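Local coordinates for protein crustacyanin-C1 subunit (PDB 1I4U) that binds the carotenoid astaxanthin as a lipocalin subunit of crustacyanin, the complex that gives the lobster carapace its blue colour, at residues Y31-Q37 / V52-Y56; D131-I135 / V159-F164; R17-W21 / E90-S94; P9-A13 / S120-Y124; N75-R79 / T177-L181. One frame throughout, in Å; residues are numbered along the deposited sequence.

Contact 1 of 5, residues Y31-Q37 / V52-Y56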
# COMPACT_ATOMS: atom_id res chain seq x y z
N TYR A 31 -0.54 -13.59 19.95
CA TYR A 31 -1.28 -13.22 18.75
C TYR A 31 -1.07 -14.18 17.58
O TYR A 31 -1.78 -14.16 16.59
CB TYR A 31 -0.91 -11.78 18.33
CG TYR A 31 -1.87 -11.18 17.33
CD1 TYR A 31 -3.16 -10.76 17.64
CD2 TYR A 31 -1.44 -11.03 16.01
CE1 TYR A 31 -4.00 -10.22 16.71
CE2 TYR A 31 -2.31 -10.47 15.08
CZ TYR A 31 -3.58 -10.07 15.42
OH TYR A 31 -4.41 -9.54 14.45
N ALA A 32 -0.05 -15.02 17.74
CA ALA A 32 0.26 -16.00 16.68
C ALA A 32 -0.80 -17.11 16.66
O ALA A 32 -1.72 -17.15 17.46
CB ALA A 32 1.64 -16.54 16.84
N GLY A 33 -0.68 -17.99 15.69
CA GLY A 33 -1.60 -19.09 15.51
C GLY A 33 -2.63 -18.72 14.43
O GLY A 33 -2.41 -17.87 13.54
N VAL A 34 -3.77 -19.39 14.53
CA VAL A 34 -4.79 -19.32 13.47
C VAL A 34 -5.90 -18.37 13.85
O VAL A 34 -6.46 -18.47 14.95
CB VAL A 34 -5.33 -20.74 13.19
CG1 VAL A 34 -6.44 -20.68 12.14
CG2 VAL A 34 -4.19 -21.63 12.72
N TRP A 35 -6.19 -17.46 12.94
CA TRP A 35 -7.32 -16.53 13.06
C TRP A 35 -8.22 -16.64 11.83
O TRP A 35 -7.72 -16.61 10.70
CB TRP A 35 -6.83 -15.11 13.13
CG TRP A 35 -6.16 -14.62 14.37
CD1 TRP A 35 -4.81 -14.47 14.53
CD2 TRP A 35 -6.75 -14.20 15.58
NE1 TRP A 35 -4.54 -13.98 15.79
CE2 TRP A 35 -5.72 -13.81 16.46
CE3 TRP A 35 -8.08 -14.14 16.01
CZ2 TRP A 35 -5.95 -13.34 17.77
CZ3 TRP A 35 -8.33 -13.68 17.28
CH2 TRP A 35 -7.27 -13.30 18.13
N TYR A 36 -9.50 -16.73 12.02
CA TYR A 36 -10.47 -16.76 10.94
C TYR A 36 -11.05 -15.37 10.77
O TYR A 36 -11.32 -14.65 11.72
CB TYR A 36 -11.61 -17.74 11.29
CG TYR A 36 -11.11 -19.15 11.50
CD1 TYR A 36 -10.69 -19.58 12.74
CD2 TYR A 36 -11.03 -20.07 10.45
CE1 TYR A 36 -10.23 -20.87 12.95
CE2 TYR A 36 -10.55 -21.35 10.64
CZ TYR A 36 -10.14 -21.75 11.91
OH TYR A 36 -9.68 -23.01 12.11
N GLN A 37 -11.28 -14.95 9.52
CA GLN A 37 -11.90 -13.65 9.28
C GLN A 37 -13.40 -13.80 9.42
O GLN A 37 -14.03 -14.41 8.55
CB GLN A 37 -11.55 -13.17 7.88
CG GLN A 37 -12.15 -11.78 7.54
CD GLN A 37 -11.80 -11.49 6.11
OE1 GLN A 37 -10.74 -11.03 5.68
NE2 GLN A 37 -12.57 -11.78 5.11
N VAL A 52 -11.79 -17.70 4.95
CA VAL A 52 -10.53 -16.99 5.13
C VAL A 52 -9.89 -17.36 6.46
O VAL A 52 -10.46 -17.10 7.53
CB VAL A 52 -10.76 -15.49 5.06
CG1 VAL A 52 -9.46 -14.75 5.28
CG2 VAL A 52 -11.42 -15.08 3.72
N ARG A 53 -8.72 -17.98 6.37
CA ARG A 53 -8.00 -18.58 7.47
C ARG A 53 -6.57 -18.03 7.43
O ARG A 53 -5.87 -18.25 6.47
CB ARG A 53 -7.98 -20.08 7.33
CG ARG A 53 -7.28 -20.87 8.40
CD ARG A 53 -7.17 -22.35 8.03
NE ARG A 53 -6.63 -23.21 9.06
CZ ARG A 53 -5.36 -23.41 9.33
NH1 ARG A 53 -4.43 -22.76 8.63
NH2 ARG A 53 -5.02 -24.25 10.31
N ASN A 54 -6.20 -17.32 8.48
CA ASN A 54 -4.90 -16.63 8.53
C ASN A 54 -4.06 -17.28 9.63
O ASN A 54 -4.37 -17.21 10.79
CB ASN A 54 -5.07 -15.15 8.78
CG ASN A 54 -6.00 -14.46 7.82
OD1 ASN A 54 -5.74 -14.53 6.62
ND2 ASN A 54 -7.10 -13.86 8.31
N GLU A 55 -2.99 -17.94 9.18
CA GLU A 55 -2.09 -18.67 10.07
C GLU A 55 -0.83 -17.81 10.26
O GLU A 55 -0.14 -17.52 9.29
CB GLU A 55 -1.78 -20.06 9.52
CG GLU A 55 -0.96 -20.88 10.48
CD GLU A 55 -0.81 -22.31 9.98
OE1 GLU A 55 -1.52 -22.79 9.08
OE2 GLU A 55 0.12 -22.92 10.49
N TYR A 56 -0.59 -17.40 11.48
CA TYR A 56 0.51 -16.53 11.83
C TYR A 56 1.61 -17.27 12.62
O TYR A 56 1.31 -17.96 13.61
CB TYR A 56 0.01 -15.41 12.72
CG TYR A 56 -0.87 -14.39 12.04
CD1 TYR A 56 -1.40 -14.45 10.76
CD2 TYR A 56 -1.17 -13.23 12.70
CE1 TYR A 56 -2.18 -13.53 10.15
CE2 TYR A 56 -1.96 -12.31 12.06
CZ TYR A 56 -2.49 -12.41 10.85
OH TYR A 56 -3.24 -11.39 10.32
O HOH W 1 -3.37 -9.10 12.01
O HOH W 2 -8.42 -24.79 10.52

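Contact 2 of 5, residues D131-I135 / V159-F164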
# COMPACT_ATOMS: atom_id res chain seq x y z
N ASP A 131 -10.93 3.43 4.64
CA ASP A 131 -10.56 2.51 5.72
C ASP A 131 -11.20 1.14 5.51
O ASP A 131 -12.12 0.93 4.74
CB ASP A 131 -10.88 3.08 7.07
CG ASP A 131 -12.31 3.45 7.33
OD1 ASP A 131 -13.17 2.91 6.64
OD2 ASP A 131 -12.46 4.31 8.21
N PHE A 132 -10.54 0.22 6.18
CA PHE A 132 -10.73 -1.21 5.99
C PHE A 132 -10.68 -1.83 7.39
O PHE A 132 -9.68 -1.71 8.07
CB PHE A 132 -9.66 -1.85 5.06
CG PHE A 132 -9.69 -1.13 3.71
CD1 PHE A 132 -10.69 -1.38 2.81
CD2 PHE A 132 -8.77 -0.17 3.40
CE1 PHE A 132 -10.77 -0.65 1.62
CE2 PHE A 132 -8.79 0.56 2.22
CZ PHE A 132 -9.84 0.33 1.34
N SER A 133 -11.78 -2.47 7.80
CA SER A 133 -11.93 -3.01 9.11
C SER A 133 -12.25 -4.51 9.00
O SER A 133 -12.83 -4.98 8.03
CB SER A 133 -13.02 -2.28 9.89
OG SER A 133 -12.73 -0.91 10.03
N PHE A 134 -11.84 -5.20 10.05
CA PHE A 134 -11.93 -6.66 10.12
C PHE A 134 -12.25 -7.09 11.53
O PHE A 134 -11.74 -6.52 12.46
CB PHE A 134 -10.63 -7.34 9.72
CG PHE A 134 -9.98 -6.85 8.44
CD1 PHE A 134 -9.24 -5.69 8.43
CD2 PHE A 134 -10.13 -7.56 7.25
CE1 PHE A 134 -8.67 -5.25 7.26
CE2 PHE A 134 -9.52 -7.11 6.08
CZ PHE A 134 -8.80 -5.94 6.10
N ILE A 135 -13.05 -8.15 11.64
CA ILE A 135 -13.29 -8.86 12.89
C ILE A 135 -12.70 -10.24 12.69
O ILE A 135 -13.13 -10.95 11.75
CB ILE A 135 -14.77 -8.90 13.29
CG1 ILE A 135 -15.31 -7.48 13.50
CG2 ILE A 135 -15.05 -9.72 14.53
CD1 ILE A 135 -16.84 -7.41 13.61
N VAL A 159 -16.28 4.69 12.78
CA VAL A 159 -16.52 3.75 11.70
C VAL A 159 -17.97 3.27 11.69
O VAL A 159 -18.39 2.84 12.77
CB VAL A 159 -15.51 2.59 11.76
CG1 VAL A 159 -15.89 1.44 10.81
CG2 VAL A 159 -14.12 3.11 11.39
N ASP A 160 -18.68 3.34 10.55
CA ASP A 160 -20.06 2.91 10.37
C ASP A 160 -20.09 1.40 10.36
O ASP A 160 -19.83 0.74 9.34
CB ASP A 160 -20.69 3.46 9.06
CG ASP A 160 -22.17 3.15 8.97
OD1 ASP A 160 -22.66 2.32 9.78
OD2 ASP A 160 -22.88 3.71 8.09
N THR A 161 -20.42 0.84 11.51
CA THR A 161 -20.40 -0.64 11.55
C THR A 161 -21.43 -1.36 10.71
O THR A 161 -21.35 -2.59 10.50
CB THR A 161 -20.51 -1.12 13.01
OG1 THR A 161 -21.71 -0.62 13.57
CG2 THR A 161 -19.32 -0.56 13.76
N THR A 162 -22.40 -0.62 10.17
CA THR A 162 -23.27 -1.25 9.18
C THR A 162 -22.53 -1.64 7.89
O THR A 162 -23.04 -2.36 7.02
CB THR A 162 -24.46 -0.32 8.84
OG1 THR A 162 -23.97 0.82 8.09
CG2 THR A 162 -25.15 0.16 10.11
N ARG A 163 -21.29 -1.21 7.72
CA ARG A 163 -20.43 -1.58 6.63
C ARG A 163 -19.90 -3.01 6.70
O ARG A 163 -19.44 -3.57 5.73
CB ARG A 163 -19.26 -0.57 6.55
CG ARG A 163 -19.71 0.80 6.01
CD ARG A 163 -18.63 1.84 6.21
NE ARG A 163 -17.41 1.47 5.43
CZ ARG A 163 -16.21 1.97 5.66
NH1 ARG A 163 -15.96 2.87 6.60
NH2 ARG A 163 -15.22 1.53 4.92
N PHE A 164 -20.00 -3.66 7.87
CA PHE A 164 -19.47 -5.03 7.95
C PHE A 164 -20.33 -6.04 7.22
O PHE A 164 -21.55 -5.98 7.30
CB PHE A 164 -19.37 -5.49 9.41
CG PHE A 164 -18.13 -4.97 10.07
CD1 PHE A 164 -16.92 -5.61 9.87
CD2 PHE A 164 -18.15 -3.84 10.84
CE1 PHE A 164 -15.76 -5.15 10.45
CE2 PHE A 164 -17.00 -3.36 11.45
CZ PHE A 164 -15.80 -4.03 11.21
O HOH W 3 -13.99 -0.91 3.81

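Contact 3 of 5, residues R17-W21 / E90-S94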
# COMPACT_ATOMS: atom_id res chain seq x y z
N ARG A 17 -2.86 4.80 18.94
CA ARG A 17 -1.87 3.80 18.62
C ARG A 17 -0.78 3.59 19.67
O ARG A 17 -0.40 2.44 19.83
CB ARG A 17 -1.28 4.25 17.28
CG ARG A 17 -2.21 3.99 16.11
CD ARG A 17 -1.40 4.31 14.85
NE ARG A 17 -1.38 5.77 14.66
CZ ARG A 17 -0.40 6.55 14.27
NH1 ARG A 17 0.86 6.25 13.96
NH2 ARG A 17 -0.64 7.87 14.17
N ASN A 18 -0.23 4.59 20.38
CA ASN A 18 0.92 4.32 21.26
C ASN A 18 0.55 3.37 22.40
O ASN A 18 1.30 2.49 22.83
CB ASN A 18 1.65 5.53 21.88
CG ASN A 18 3.07 4.99 22.15
OD1 ASN A 18 3.20 4.08 22.99
ND2 ASN A 18 4.08 5.48 21.45
N LYS A 19 -0.64 3.60 22.92
CA LYS A 19 -1.09 2.74 24.01
C LYS A 19 -1.24 1.31 23.51
O LYS A 19 -0.82 0.35 24.17
CB LYS A 19 -2.41 3.26 24.55
CG LYS A 19 -3.12 2.25 25.44
CD LYS A 19 -4.63 2.43 25.33
CE LYS A 19 -5.19 1.70 24.11
NZ LYS A 19 -6.68 1.66 24.16
N LEU A 20 -1.87 1.19 22.33
CA LEU A 20 -2.15 -0.15 21.80
C LEU A 20 -0.82 -0.83 21.54
O LEU A 20 -0.58 -2.01 21.84
CB LEU A 20 -3.01 -0.04 20.53
CG LEU A 20 -4.47 0.41 20.74
CD1 LEU A 20 -5.13 0.75 19.40
CD2 LEU A 20 -5.30 -0.63 21.47
N TRP A 21 0.08 -0.06 20.97
CA TRP A 21 1.37 -0.60 20.58
C TRP A 21 2.08 -1.17 21.80
O TRP A 21 2.58 -2.28 21.84
CB TRP A 21 2.22 0.48 19.90
CG TRP A 21 3.55 0.02 19.41
CD1 TRP A 21 4.77 0.28 19.98
CD2 TRP A 21 3.87 -0.77 18.26
NE1 TRP A 21 5.79 -0.29 19.26
CE2 TRP A 21 5.26 -0.96 18.19
CE3 TRP A 21 3.10 -1.37 17.26
CZ2 TRP A 21 5.93 -1.69 17.19
CZ3 TRP A 21 3.74 -2.09 16.27
CH2 TRP A 21 5.14 -2.25 16.22
N GLU A 90 6.82 4.11 13.33
CA GLU A 90 5.46 4.46 13.77
C GLU A 90 4.93 3.28 14.58
O GLU A 90 5.28 2.11 14.38
CB GLU A 90 4.56 4.76 12.57
CG GLU A 90 5.00 6.00 11.78
CD GLU A 90 4.35 6.17 10.43
OE1 GLU A 90 3.34 5.56 10.07
OE2 GLU A 90 4.85 7.00 9.62
N PRO A 91 4.09 3.59 15.57
CA PRO A 91 3.49 2.63 16.48
C PRO A 91 2.37 1.79 15.90
O PRO A 91 1.30 1.68 16.49
CB PRO A 91 2.99 3.53 17.62
CG PRO A 91 2.66 4.80 16.93
CD PRO A 91 3.77 4.97 15.92
N HIS A 92 2.68 1.18 14.77
CA HIS A 92 1.78 0.18 14.22
C HIS A 92 2.56 -0.76 13.33
O HIS A 92 3.71 -0.50 12.99
CB HIS A 92 0.66 0.87 13.50
CG HIS A 92 1.03 1.71 12.35
ND1 HIS A 92 1.29 1.40 11.06
CD2 HIS A 92 1.17 3.05 12.35
CE1 HIS A 92 1.58 2.51 10.35
NE2 HIS A 92 1.50 3.54 11.13
N LEU A 93 1.90 -1.85 12.98
CA LEU A 93 2.46 -2.84 12.08
C LEU A 93 2.14 -2.46 10.64
O LEU A 93 1.15 -1.78 10.33
CB LEU A 93 1.84 -4.22 12.37
CG LEU A 93 2.10 -4.73 13.78
CD1 LEU A 93 1.09 -5.80 14.14
CD2 LEU A 93 3.55 -5.17 13.88
N SER A 94 2.97 -2.93 9.71
CA SER A 94 2.65 -3.02 8.30
C SER A 94 2.24 -4.45 7.95
O SER A 94 2.91 -5.38 8.34
CB SER A 94 3.85 -2.71 7.44
OG SER A 94 4.31 -1.39 7.65
O HOH W 4 -1.04 0.72 17.49

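Contact 4 of 5, residues P9-A13 / S120-Y124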
# COMPACT_ATOMS: atom_id res chain seq x y z
N PRO A 9 -15.58 10.93 3.17
CA PRO A 9 -15.06 12.28 3.43
C PRO A 9 -14.30 12.37 4.75
O PRO A 9 -14.62 11.68 5.71
CB PRO A 9 -16.32 13.14 3.53
CG PRO A 9 -17.28 12.38 2.65
CD PRO A 9 -17.05 10.92 2.94
N GLY A 10 -13.34 13.31 4.70
CA GLY A 10 -12.53 13.71 5.82
C GLY A 10 -11.28 12.86 5.95
O GLY A 10 -10.98 12.04 5.09
N LYS A 11 -10.54 13.08 7.01
CA LYS A 11 -9.29 12.40 7.28
C LYS A 11 -9.46 11.16 8.15
O LYS A 11 -10.45 10.97 8.85
CB LYS A 11 -8.31 13.36 7.96
CG LYS A 11 -7.92 13.03 9.38
CD LYS A 11 -8.94 13.48 10.42
CE LYS A 11 -8.50 13.27 11.86
NZ LYS A 11 -8.90 14.41 12.75
N CYS A 12 -8.42 10.32 8.07
CA CYS A 12 -8.37 9.17 8.98
C CYS A 12 -8.45 9.62 10.43
O CYS A 12 -7.87 10.62 10.88
CB CYS A 12 -7.08 8.41 8.72
SG CYS A 12 -6.97 7.47 7.15
N ALA A 13 -9.20 8.87 11.23
CA ALA A 13 -9.42 9.08 12.66
C ALA A 13 -8.12 8.96 13.45
O ALA A 13 -7.18 8.34 12.93
CB ALA A 13 -10.43 8.08 13.22
N SER A 120 -7.31 -0.50 9.22
CA SER A 120 -6.35 0.13 8.35
C SER A 120 -6.99 1.38 7.73
O SER A 120 -8.17 1.33 7.40
CB SER A 120 -5.97 -0.82 7.22
OG SER A 120 -4.93 -0.30 6.43
N CYS A 121 -6.23 2.44 7.58
CA CYS A 121 -6.79 3.67 6.97
C CYS A 121 -5.72 4.34 6.13
O CYS A 121 -4.54 4.29 6.48
CB CYS A 121 -7.31 4.61 8.06
SG CYS A 121 -8.31 5.98 7.48
N ILE A 122 -6.16 4.94 5.04
CA ILE A 122 -5.30 5.72 4.15
C ILE A 122 -5.95 7.05 3.87
O ILE A 122 -7.13 7.04 3.48
CB ILE A 122 -4.98 4.94 2.87
CG1 ILE A 122 -4.06 5.62 1.87
CG2 ILE A 122 -6.22 4.53 2.11
CD1 ILE A 122 -2.65 5.90 2.37
N ASP A 123 -5.18 8.13 4.00
CA ASP A 123 -5.63 9.42 3.53
C ASP A 123 -5.28 9.68 2.07
O ASP A 123 -4.19 9.42 1.59
CB ASP A 123 -4.96 10.51 4.36
CG ASP A 123 -5.56 10.59 5.75
OD1 ASP A 123 -6.75 10.85 5.87
OD2 ASP A 123 -4.78 10.38 6.68
N TYR A 124 -6.22 10.24 1.34
CA TYR A 124 -6.00 10.65 -0.03
C TYR A 124 -5.68 12.15 -0.07
O TYR A 124 -5.81 12.86 0.94
CB TYR A 124 -7.23 10.37 -0.91
CG TYR A 124 -7.63 8.92 -0.97
CD1 TYR A 124 -6.76 7.98 -1.51
CD2 TYR A 124 -8.87 8.49 -0.49
CE1 TYR A 124 -7.14 6.65 -1.56
CE2 TYR A 124 -9.22 7.16 -0.56
CZ TYR A 124 -8.35 6.23 -1.09
OH TYR A 124 -8.70 4.90 -1.18

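Contact 5 of 5, residues N75-R79 / T177-L181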
# COMPACT_ATOMS: atom_id res chain seq x y z
N ASN A 75 -11.63 -21.15 -6.75
CA ASN A 75 -10.50 -22.04 -6.49
C ASN A 75 -9.92 -21.79 -5.12
O ASN A 75 -9.96 -20.67 -4.62
CB ASN A 75 -9.41 -21.89 -7.56
CG ASN A 75 -10.03 -22.39 -8.87
OD1 ASN A 75 -10.55 -23.49 -8.87
ND2 ASN A 75 -9.96 -21.54 -9.87
N LEU A 76 -9.33 -22.84 -4.56
CA LEU A 76 -8.49 -22.67 -3.38
C LEU A 76 -7.35 -21.70 -3.69
O LEU A 76 -6.79 -21.73 -4.78
CB LEU A 76 -7.88 -23.99 -2.94
CG LEU A 76 -8.82 -25.03 -2.36
CD1 LEU A 76 -8.30 -26.44 -2.51
CD2 LEU A 76 -9.03 -24.71 -0.88
N LEU A 77 -6.95 -20.91 -2.69
CA LEU A 77 -5.92 -19.91 -2.81
C LEU A 77 -5.16 -19.77 -1.52
O LEU A 77 -5.75 -19.77 -0.45
CB LEU A 77 -6.53 -18.54 -3.20
CG LEU A 77 -5.55 -17.38 -3.34
CD1 LEU A 77 -4.54 -17.60 -4.47
CD2 LEU A 77 -6.29 -16.06 -3.61
N LYS A 78 -3.85 -19.70 -1.65
CA LYS A 78 -2.94 -19.38 -0.57
C LYS A 78 -2.19 -18.10 -0.92
O LYS A 78 -1.68 -18.03 -2.05
CB LYS A 78 -1.91 -20.46 -0.27
CG LYS A 78 -0.88 -20.18 0.81
CD LYS A 78 -0.00 -21.38 1.09
CE LYS A 78 1.36 -21.13 0.51
NZ LYS A 78 2.23 -22.35 0.61
N ARG A 79 -2.14 -17.20 0.04
CA ARG A 79 -1.39 -15.97 -0.07
C ARG A 79 -0.38 -15.91 1.05
O ARG A 79 -0.71 -16.12 2.19
CB ARG A 79 -2.31 -14.77 0.05
CG ARG A 79 -3.30 -14.78 -1.09
CD ARG A 79 -4.13 -13.53 -1.00
NE ARG A 79 -3.26 -12.43 -1.50
CZ ARG A 79 -3.66 -11.16 -1.23
NH1 ARG A 79 -4.78 -10.86 -0.56
NH2 ARG A 79 -2.92 -10.16 -1.65
N THR A 177 -7.60 -29.00 4.05
CA THR A 177 -6.92 -28.89 2.78
C THR A 177 -6.19 -27.56 2.71
O THR A 177 -5.03 -27.48 2.28
CB THR A 177 -7.93 -29.04 1.64
OG1 THR A 177 -8.59 -30.30 1.75
CG2 THR A 177 -7.24 -29.03 0.30
N GLN A 178 -6.87 -26.48 3.10
CA GLN A 178 -6.23 -25.16 3.10
C GLN A 178 -4.93 -25.13 3.86
O GLN A 178 -3.97 -24.52 3.42
CB GLN A 178 -7.20 -24.14 3.75
CG GLN A 178 -8.42 -23.86 2.92
CD GLN A 178 -9.50 -23.03 3.60
OE1 GLN A 178 -10.70 -23.30 3.44
NE2 GLN A 178 -9.07 -22.00 4.32
N LYS A 179 -4.88 -25.80 4.99
CA LYS A 179 -3.70 -25.72 5.85
C LYS A 179 -2.53 -26.45 5.21
O LYS A 179 -1.42 -26.28 5.75
CB LYS A 179 -4.08 -26.17 7.24
CG LYS A 179 -4.17 -27.64 7.47
CD LYS A 179 -4.74 -27.98 8.86
CE LYS A 179 -4.64 -29.51 9.04
NZ LYS A 179 -5.47 -30.02 10.18
N THR A 180 -2.70 -27.20 4.14
CA THR A 180 -1.62 -27.94 3.46
C THR A 180 -1.20 -27.27 2.17
O THR A 180 -0.27 -27.73 1.47
CB THR A 180 -2.04 -29.37 3.07
OG1 THR A 180 -3.09 -29.29 2.07
CG2 THR A 180 -2.64 -30.13 4.22
N LEU A 181 -1.83 -26.16 1.77
CA LEU A 181 -1.48 -25.50 0.53
C LEU A 181 -0.09 -24.87 0.62
O LEU A 181 0.37 -24.58 1.75
CB LEU A 181 -2.48 -24.40 0.18
CG LEU A 181 -3.93 -24.84 0.02
CD1 LEU A 181 -4.76 -23.56 -0.12
CD2 LEU A 181 -4.10 -25.75 -1.18
OXT LEU A 181 0.56 -24.67 -0.43

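Contact 1 of 5, residues Y31-Q37 / V52-Y56
Gly33 to Gln37 and Val52 to Tyr56 run antiparallel as neighbouring strands, their axes 4.6 Å apart at closest approach and at 157° to each other, with Gly33–Tyr56 and Trp35–Asn54 as hydrogen-bonded pairs and Val34–Glu55 and Tyr36–Arg53 as non-hydrogen-bonded ones. Gly33, at a positive phi of 98°, takes a conformation in which a beta carbon would press on the preceding carbonyl, so glycine suits the start of the strand. On the face that carries Trp35 and Tyr56, three aromatic residues cluster. Trp35 turns the edge of its five-membered ring, CD1 foremost, toward one face of the Tyr56 ring, the planes at 60°. Tyr31 reaches the same tyrosine from beside its edge, with Tyr31 CE2 3.6 Å from Tyr56 CE2. The indole is held in turn from its own segment: Trp35 NE1 donates to Tyr31 O at 2.9 Å and lies over the centre of the Tyr31 ring. One water joins the hydroxyls of Tyr31 and Tyr56. Asn54, on this face too, gives its OD1 to a hydrogen bond with Ser67. On the other face, Val34 lays its methyl groups over one face of the Arg53 guanidinium, CG2 being 3.7 Å from NH2. The arginine chain is extended from CG to NE, which carries NH1 to Glu55 OE1 at 2.9 Å in a salt bridge, while NE donates to a water shared with Tyr36 OH. Buried aromatic carbon thus fills one side of this lipocalin barrel wall, whereas the other keeps its charge paired within the sheet.

Contact 2 of 5, residues D131-I135 / V159-F164
The ionic part of the contact is the grip of Arg163 on Asp131. Both terminal nitrogens reach a single oxygen: Arg163 NH1 stands 2.8 Å from Asp131 OD1, on its syn lone pair, and Arg163 NH2 3.0 Å from the same atom, nearly in line with its C-O bond. Carboxylate and guanidinium are almost coplanar, 14° apart. The other oxygen, OD2, is hydrogen-bonded to Tyr119 OH. Polar support is lighter: Arg163 NH2 makes a weak hydrogen bond to Asp131 O, and a water donates to that carbonyl while accepting weakly from NH2.

Apolar contacts centre on Phe164. Ile135 CD1 sits over one face of its ring in a CH-pi contact, 4.2 Å from the centroid, and the two side chains cross at about a right angle. Ser133, small enough to admit the ring, brings CB to 3.5 Å from Phe164 CZ. Val159 CG2 packs beside Asp131 OD2 at 3.8 Å.

An Asx turn at Asp160 shapes the loop following helix 144-156. With OD1 met by two nitrogens and OD2 by a phenol, the buried aspartate is probably kept ionised, and the loop is tied to the barrel strand by charge beside a hydrophobic patch.

Contact 3 of 5, residues R17-W21 / E90-S94
Pro91 lies across the indole of Trp21, its CA over one face at 4.1 Å from the centroid of the five-membered ring, a CH-pi contact in which the two side chains meet at about a right angle. Proline suits the place: it offers a rigid apolar surface, and its CB also packs on Trp21 CB at 3.9 Å. Farther along the indole, Trp21 CZ3 comes 3.4 Å from His92 C, and the same ring atom lies 3.9 Å from Leu93 CD2. With its CG anti to the backbone N (chi1 -178°), the tryptophan swings out along the 90-94 segment. Arg17, one helical turn earlier, runs side by side with His92, its NH1 at the edge of the imidazole and 3.6 Å from CD2. The same nitrogen touches Pro91 CD.

Helix 17-24 is thus laid against the approach to strand 93-97, the N-terminal helix of a lipocalin packing at an end of the barrel. There are no direct hydrogen bonds between the segments; one water donates to both Arg17 O and Pro91 O.

Behind this first layer, Pro91 is the centre of an inverse gamma turn, which sets the ring and its carbonyl. The imidazole is steered from both nitrogens: His92 NE2 donates to Glu90 OE1 at 2.9 Å in a bent bond, and His92 ND1 to Leu93 O at a long 3.3 Å, from above the carbonyl plane. The other oxygen of Glu90 is held by the backbone N of Asn99 of the second subunit. Arg28 adds a cation-pi contact to Trp21.

Contact 4 of 5, residues P9-A13 / S120-Y124
Two different first torsions let Cys12 and Cys121 meet: in Cys12 the sulfur stands beside the backbone N (chi1 -71°), whereas in Cys121 it lies opposite that atom (chi1 -168°). Their SG atoms are joined at 2.0 Å, and a chi3 of -96° sets the two S-CB bonds nearly perpendicular, close to the relaxed value for a disulfide. Cysteine alone among the amino acids could make this covalent tie, which here links an irregular stretch to strand 115-123.

Alongside the sulfurs, Asp123 brings its carboxylate to the backbone of Lys11 and Cys12. The backbone N of Cys12 donates to Asp123 OD1 at 2.8 Å in a nearly straight bond, meeting the oxygen on its syn side and slightly out of the carboxylate plane. That oxygen also lies 3.3 Å from Lys11 CA, so the aspartate packs against the chain that it bonds. Asp123 OD2 lies 3.7 Å from Cys12 CB, beside the disulfide. A short acidic side chain suits this spot, since it is just long enough to reach the peptide N-H of Cys12 from the neighbouring strand. Gly10 has a positive phi, which favours glycine, and its carbonyl accepts from His129.

The arrangement is a disulfide backed by a side-chain to main-chain hydrogen bond, fastening the N-terminal segment to the outside of the lipocalin barrel just before helix 17-24.

Contact 5 of 5, residues N75-R79 / T177-L181
Leu181, the last residue, packs against strand 76-85 while its carboxylate meets Lys78, so the closest part of the contact joins an apolar and an ionic half. Its CB lies 4.0 Å from Lys78 CB, and CD1 reaches 3.9 Å from Leu77 O. The lysine is stretched as far as CD and then bends at chi3 (107°), laying CD 3.3 Å from Leu181 O and bringing the ammonium to the chain end. Lys78 NZ forms a salt bridge with Leu181 OXT at 3.0 Å and a weak hydrogen bond with Leu181 O. A long, weak ion pair to Glu66 gives the same nitrogen a second carboxylate. A long basic side chain suits this place because its methylenes can pack on the leucine while its tip meets the carboxylate.

Both leucines are exposed in this surface contact, but the Leu76 end is looser, with a few touches near 4 Å: CD1 to Thr177 CG2, CD2 to Gln178 CG, and CB to Leu181 CD1 at 4.2 Å. The amide of Gln178 turns elsewhere, its NE2 hydrogen-bonding to Cys51 O and Thr68 OG1. A type I turn from Gln178 to Leu181 brings the terminus back, and the whole is the C-terminal tail, continuing from the short last helix, folded onto the outside of a barrel strand.

In the fold
Contacts 1 and 2 hold the more buried positions, about 10 Å from the chain centre, and share the sheet through neighbouring strands 33-41 and 128-137; they touch where Gln37 meets Phe134. Contact 3 is intermediate, while contacts 4 and 5 lie on the surface, their centres 33 Å apart on opposite sides of the chain centre. Only contact 1 is strand against strand; the others bring a helix, loop or terminal tail to the barrel. The chemistry changes accordingly: backbone bonds and aromatics in contact 1, a salt bridge beside a phenylalanine in contact 2, proline on indole in contact 3, a covalent bond in contact 4 and a terminal carboxylate in contact 5.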